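Local coordinates for spore coat polysaccharide biosynthesis protein SpsE (Bacillus subtilis, PDB 1VLI), which probably acts as a sialic acid synthase-like enzyme, of the N-acylneuraminate-9-phosphate synthase type, in making the polysaccharide of the spore coat, at residues A[318-323]-A[333-338]; A[345-350]-A[369-374]. All blocks are in the same frame, centred on the assembly; numbering follows the deposited sequence.

Interaction 1: residues A[318-323]-A[333-338]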
# COMPACT_ATOMS: atom_id res chain seq x y z
N ILE A 318 13.72 4.21 12.68
CA ILE A 318 14.95 4.87 12.31
C ILE A 318 16.15 4.00 12.64
O ILE A 318 16.33 3.59 13.80
CB ILE A 318 15.04 6.23 13.01
CG1 ILE A 318 13.85 7.10 12.61
CG2 ILE A 318 16.33 6.89 12.63
CD1 ILE A 318 13.83 8.42 13.30
N PHE A 319 16.98 3.74 11.63
CA PHE A 319 18.08 2.78 11.75
C PHE A 319 19.36 3.39 11.29
O PHE A 319 19.34 4.22 10.40
CB PHE A 319 17.80 1.55 10.90
CG PHE A 319 16.86 0.58 11.54
CD1 PHE A 319 15.49 0.71 11.38
CD2 PHE A 319 17.35 -0.47 12.32
CE1 PHE A 319 14.60 -0.19 12.01
CE2 PHE A 319 16.48 -1.37 12.94
CZ PHE A 319 15.10 -1.22 12.78
N THR A 320 20.48 2.99 11.89
CA THR A 320 21.79 3.42 11.43
C THR A 320 22.16 2.68 10.14
O THR A 320 21.98 1.46 10.05
CB THR A 320 22.87 3.16 12.48
OG1 THR A 320 22.69 1.85 13.01
CG2 THR A 320 22.69 4.08 13.69
N THR A 321 22.64 3.43 9.16
CA THR A 321 23.16 2.83 7.93
C THR A 321 24.68 2.61 7.97
O THR A 321 25.23 1.90 7.12
CB THR A 321 22.78 3.66 6.70
OG1 THR A 321 23.24 5.00 6.88
CG2 THR A 321 21.32 3.83 6.59
N ALA A 322 25.36 3.25 8.94
CA ALA A 322 26.81 3.11 9.19
C ALA A 322 27.03 3.16 10.71
O ALA A 322 26.08 3.42 11.42
CB ALA A 322 27.58 4.24 8.50
N PRO A 323 28.22 2.87 11.24
CA PRO A 323 28.45 3.10 12.67
C PRO A 323 28.47 4.61 12.98
O PRO A 323 29.08 5.39 12.25
CB PRO A 323 29.84 2.49 12.92
CG PRO A 323 30.12 1.65 11.74
CD PRO A 323 29.41 2.29 10.59
N ASP A 333 22.96 10.65 5.75
CA ASP A 333 24.05 9.74 5.45
C ASP A 333 24.39 8.64 6.45
O ASP A 333 25.13 7.73 6.11
CB ASP A 333 25.32 10.55 5.16
CG ASP A 333 25.19 11.38 3.91
OD1 ASP A 333 24.46 10.97 2.97
OD2 ASP A 333 25.76 12.46 3.78
N ASN A 334 23.87 8.72 7.68
CA ASN A 334 24.13 7.65 8.64
C ASN A 334 22.88 7.04 9.30
O ASN A 334 22.98 6.01 9.97
CB ASN A 334 25.16 8.08 9.70
CG ASN A 334 24.79 9.37 10.39
OD1 ASN A 334 23.61 9.80 10.41
ND2 ASN A 334 25.78 10.02 10.95
N ILE A 335 21.73 7.66 9.09
CA ILE A 335 20.48 7.04 9.51
C ILE A 335 19.44 7.05 8.38
O ILE A 335 19.46 7.94 7.52
CB ILE A 335 19.90 7.68 10.82
CG1 ILE A 335 19.84 9.21 10.70
CG2 ILE A 335 20.70 7.24 12.05
CD1 ILE A 335 18.77 9.83 11.58
N ALA A 336 18.51 6.08 8.42
CA ALA A 336 17.46 5.98 7.42
C ALA A 336 16.18 5.40 8.01
O ALA A 336 16.21 4.72 9.03
CB ALA A 336 17.91 5.17 6.20
N VAL A 337 15.05 5.71 7.37
CA VAL A 337 13.73 5.17 7.74
C VAL A 337 13.55 3.82 7.01
O VAL A 337 13.35 3.78 5.77
CB VAL A 337 12.65 6.18 7.37
CG1 VAL A 337 11.21 5.63 7.57
CG2 VAL A 337 12.85 7.46 8.14
N LEU A 338 13.69 2.72 7.76
CA LEU A 338 13.76 1.36 7.18
C LEU A 338 12.84 0.39 7.92
O LEU A 338 12.39 0.69 9.01
CB LEU A 338 15.21 0.85 7.18
CG LEU A 338 16.18 1.66 6.31
CD1 LEU A 338 17.60 1.46 6.77
CD2 LEU A 338 16.04 1.33 4.84
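The two strands of the small antiparallel sheet in the SAF (antifreeze-like) domain pair here, Ile-318 to Thr-320 against Ile-335 to Val-337. Phe-319 and Ala-336 form the hydrogen-bonded pair. Phe-319 N gives to Ala-336 O at 2.9 Å, and Ala-336 N gives back to Phe-319 O at 2.8 Å. Ile-318 with Val-337 and Thr-320 with Ile-335 are the non-hydrogen-bonded pairs on either side. Beyond the strand end, Thr-321 N bonds to Asn-334 O at 2.7 Å, from a position 52° out of the carbonyl plane. The same oxygen also receives a CA-H contact from Thr-320.

Ile-318 and Ile-335 share one face with Thr-320. CG2 of Ile-318 meets CD1 of Ile-335 at 4.0 Å, the two chains crossing obliquely. CG1 of Ile-335 stands between the backbone N and the carbonyl carbon (chi1 51°), while CG2 lies anti to that carbon and touches Thr-320 CG2 at 4.1 Å. On the other face, Phe-319 CB packs on Leu-338 CD1 at 4.1 Å. The methyl CG2 of Thr-321 rests on Ala-336 CB at 3.7 Å. A glycine in place of Thr-321 would probably leave the Ala-336 methyl without this partner and open a gap beside it.

Polar ends tie the sheet to nearby loops. Thr-320 OG1 is hydrogen-bonded with Pro-366 O and Thr-369 N, and Asn-334 with Ser-331 and Glu-328. Lys-343 makes a cation-pi contact with Phe-319. Helix 352-356 packs against the face of Ile-318, Ile-335 and Val-337, chiefly through Phe-352.

Interaction 2: residues A[345-350]-A[369-374]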
# COMPACT_ATOMS: atom_id res chain seq x y z
N GLN A 345 13.09 -2.70 16.99
CA GLN A 345 12.53 -1.53 16.27
C GLN A 345 13.35 -0.25 16.55
O GLN A 345 13.95 -0.12 17.64
CB GLN A 345 11.03 -1.37 16.61
CG GLN A 345 10.27 -0.28 15.87
CD GLN A 345 10.43 -0.39 14.36
OE1 GLN A 345 11.52 -0.13 13.84
NE2 GLN A 345 9.37 -0.81 13.65
N GLY A 346 13.44 0.65 15.57
CA GLY A 346 14.14 1.93 15.75
C GLY A 346 13.13 2.98 16.21
O GLY A 346 11.93 2.70 16.23
N LEU A 347 13.59 4.18 16.59
CA LEU A 347 12.67 5.30 16.90
C LEU A 347 11.63 5.53 15.82
O LEU A 347 11.92 5.36 14.65
CB LEU A 347 13.44 6.61 17.03
CG LEU A 347 13.87 7.13 18.37
CD1 LEU A 347 13.71 8.64 18.30
CD2 LEU A 347 13.06 6.48 19.54
N HIS A 348 10.43 5.96 16.21
CA HIS A 348 9.39 6.27 15.21
C HIS A 348 9.87 7.27 14.14
O HIS A 348 10.54 8.25 14.48
CB HIS A 348 8.17 6.83 15.89
CG HIS A 348 6.97 6.85 15.01
ND1 HIS A 348 6.77 7.83 14.06
CD2 HIS A 348 5.93 6.00 14.90
CE1 HIS A 348 5.64 7.59 13.42
NE2 HIS A 348 5.11 6.49 13.91
N PRO A 349 9.57 7.03 12.87
CA PRO A 349 9.93 7.96 11.81
C PRO A 349 9.49 9.43 12.01
O PRO A 349 10.02 10.31 11.31
CB PRO A 349 9.24 7.35 10.59
CG PRO A 349 9.33 5.92 10.85
CD PRO A 349 8.96 5.81 12.31
N ARG A 350 8.57 9.71 12.92
CA ARG A 350 8.16 11.11 13.19
C ARG A 350 9.33 11.94 13.73
O ARG A 350 9.27 13.17 13.77
CB ARG A 350 6.91 11.20 14.12
CG ARG A 350 7.23 11.07 15.63
CD ARG A 350 6.02 11.27 16.60
NE ARG A 350 4.95 10.34 16.29
CZ ARG A 350 4.83 9.10 16.76
NH1 ARG A 350 5.72 8.59 17.62
NH2 ARG A 350 3.81 8.36 16.36
N THR A 369 21.47 -0.80 13.45
CA THR A 369 20.82 -0.88 14.74
C THR A 369 19.73 0.18 14.77
O THR A 369 19.94 1.30 14.28
CB THR A 369 21.86 -0.64 15.83
OG1 THR A 369 23.00 -1.46 15.53
CG2 THR A 369 21.39 -1.15 17.19
N GLY A 370 18.57 -0.18 15.29
CA GLY A 370 17.53 0.80 15.45
C GLY A 370 17.89 1.78 16.54
O GLY A 370 18.30 1.38 17.65
N ILE A 371 17.68 3.06 16.23
CA ILE A 371 17.87 4.17 17.16
C ILE A 371 16.90 4.06 18.31
O ILE A 371 15.77 3.67 18.15
CB ILE A 371 17.67 5.52 16.46
CG1 ILE A 371 18.62 5.65 15.28
CG2 ILE A 371 17.94 6.67 17.44
CD1 ILE A 371 20.02 5.81 15.70
N VAL A 372 17.36 4.52 19.46
CA VAL A 372 16.74 4.31 20.73
C VAL A 372 16.99 5.63 21.49
O VAL A 372 17.82 6.44 21.06
CB VAL A 372 17.45 3.08 21.36
CG1 VAL A 372 18.32 3.45 22.53
CG2 VAL A 372 16.48 1.92 21.61
N TRP A 373 16.26 5.90 22.57
CA TRP A 373 16.35 7.21 23.22
C TRP A 373 17.68 7.43 23.89
O TRP A 373 18.21 8.54 23.92
CB TRP A 373 15.21 7.40 24.23
CG TRP A 373 13.93 7.75 23.57
CD1 TRP A 373 12.81 6.96 23.48
CD2 TRP A 373 13.63 8.96 22.86
NE1 TRP A 373 11.84 7.61 22.76
CE2 TRP A 373 12.31 8.84 22.37
CE3 TRP A 373 14.35 10.13 22.57
CZ2 TRP A 373 11.69 9.86 21.64
CZ3 TRP A 373 13.73 11.14 21.82
CH2 TRP A 373 12.42 10.99 21.37
N ASP A 374 18.24 6.35 24.41
CA ASP A 374 19.51 6.42 25.09
C ASP A 374 20.66 6.83 24.18
O ASP A 374 21.72 7.19 24.68
CB ASP A 374 19.81 5.08 25.74
CG ASP A 374 19.12 4.93 27.08
OD1 ASP A 374 18.43 5.86 27.56
OD2 ASP A 374 19.23 3.88 27.74
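Two irregular loop segments meet at a pair of glycines, Gly-346 CA lying 3.6 Å from Gly-370 CA. Both belong to the SAF (antifreeze-like) domain, one before helix 352-356 and one after it. A side chain on Gly-370 would run into Gly-346 CA and Gln-345 O, and the close approach depends on its absence. Next to the glycines, Leu-347 N makes a weak hydrogen bond to Ile-371 O at 2.7 Å, bent to 127° at the hydrogen. Gly-346 CA adds a CA-H contact to the same oxygen.

Within 345-350, Gln-345 folds back on its own chain. Gly-346 N bonds to its OE1 at 2.7 Å, in the carbonyl plane and on a lone pair, and the NE2 of Gln-345 is hydrogen-bonded to Tyr-315 O.

Leu-347 carries most of the side-chain contact. Its CG lies 4.2 Å from Ile-371 CG2. CG of Trp-373 lies anti to its carbonyl carbon, beside the backbone N (chi1 -78°), and the indole is turned with one face to the leucine. The two side chains cross at about a right angle. Leu-347 CD1 meets CZ2 and CH2 of the six-membered ring, both at 4.1 Å. Phe-351 packs edge-to-face with the same tryptophan. The Leu-347 CD2 methyl makes a CH-pi contact with Trp-373, 3.8 Å from the centroid of the five-membered ring and 18° off its normal.

Interactions 1 and 2 lie in the same SAF domain, with centres 10 Å apart. Interaction 1 is mostly buried and is held by regular backbone pairing between strands. Interaction 2 is partly buried, joins loops, and has one weak backbone bond, a glycine contact and a leucine over a tryptophan that is itself exposed. Strand 317-320 connects them. Ile-318 N probably bonds to Leu-347 O at 2.9 Å, and Ile-318 O probably bonds to Ile-371 N at 2.8 Å. One residue of the sheet therefore reaches both loops. The Phe-319 ring also packs against Gly-370, with CD2 3.2 Å from its N.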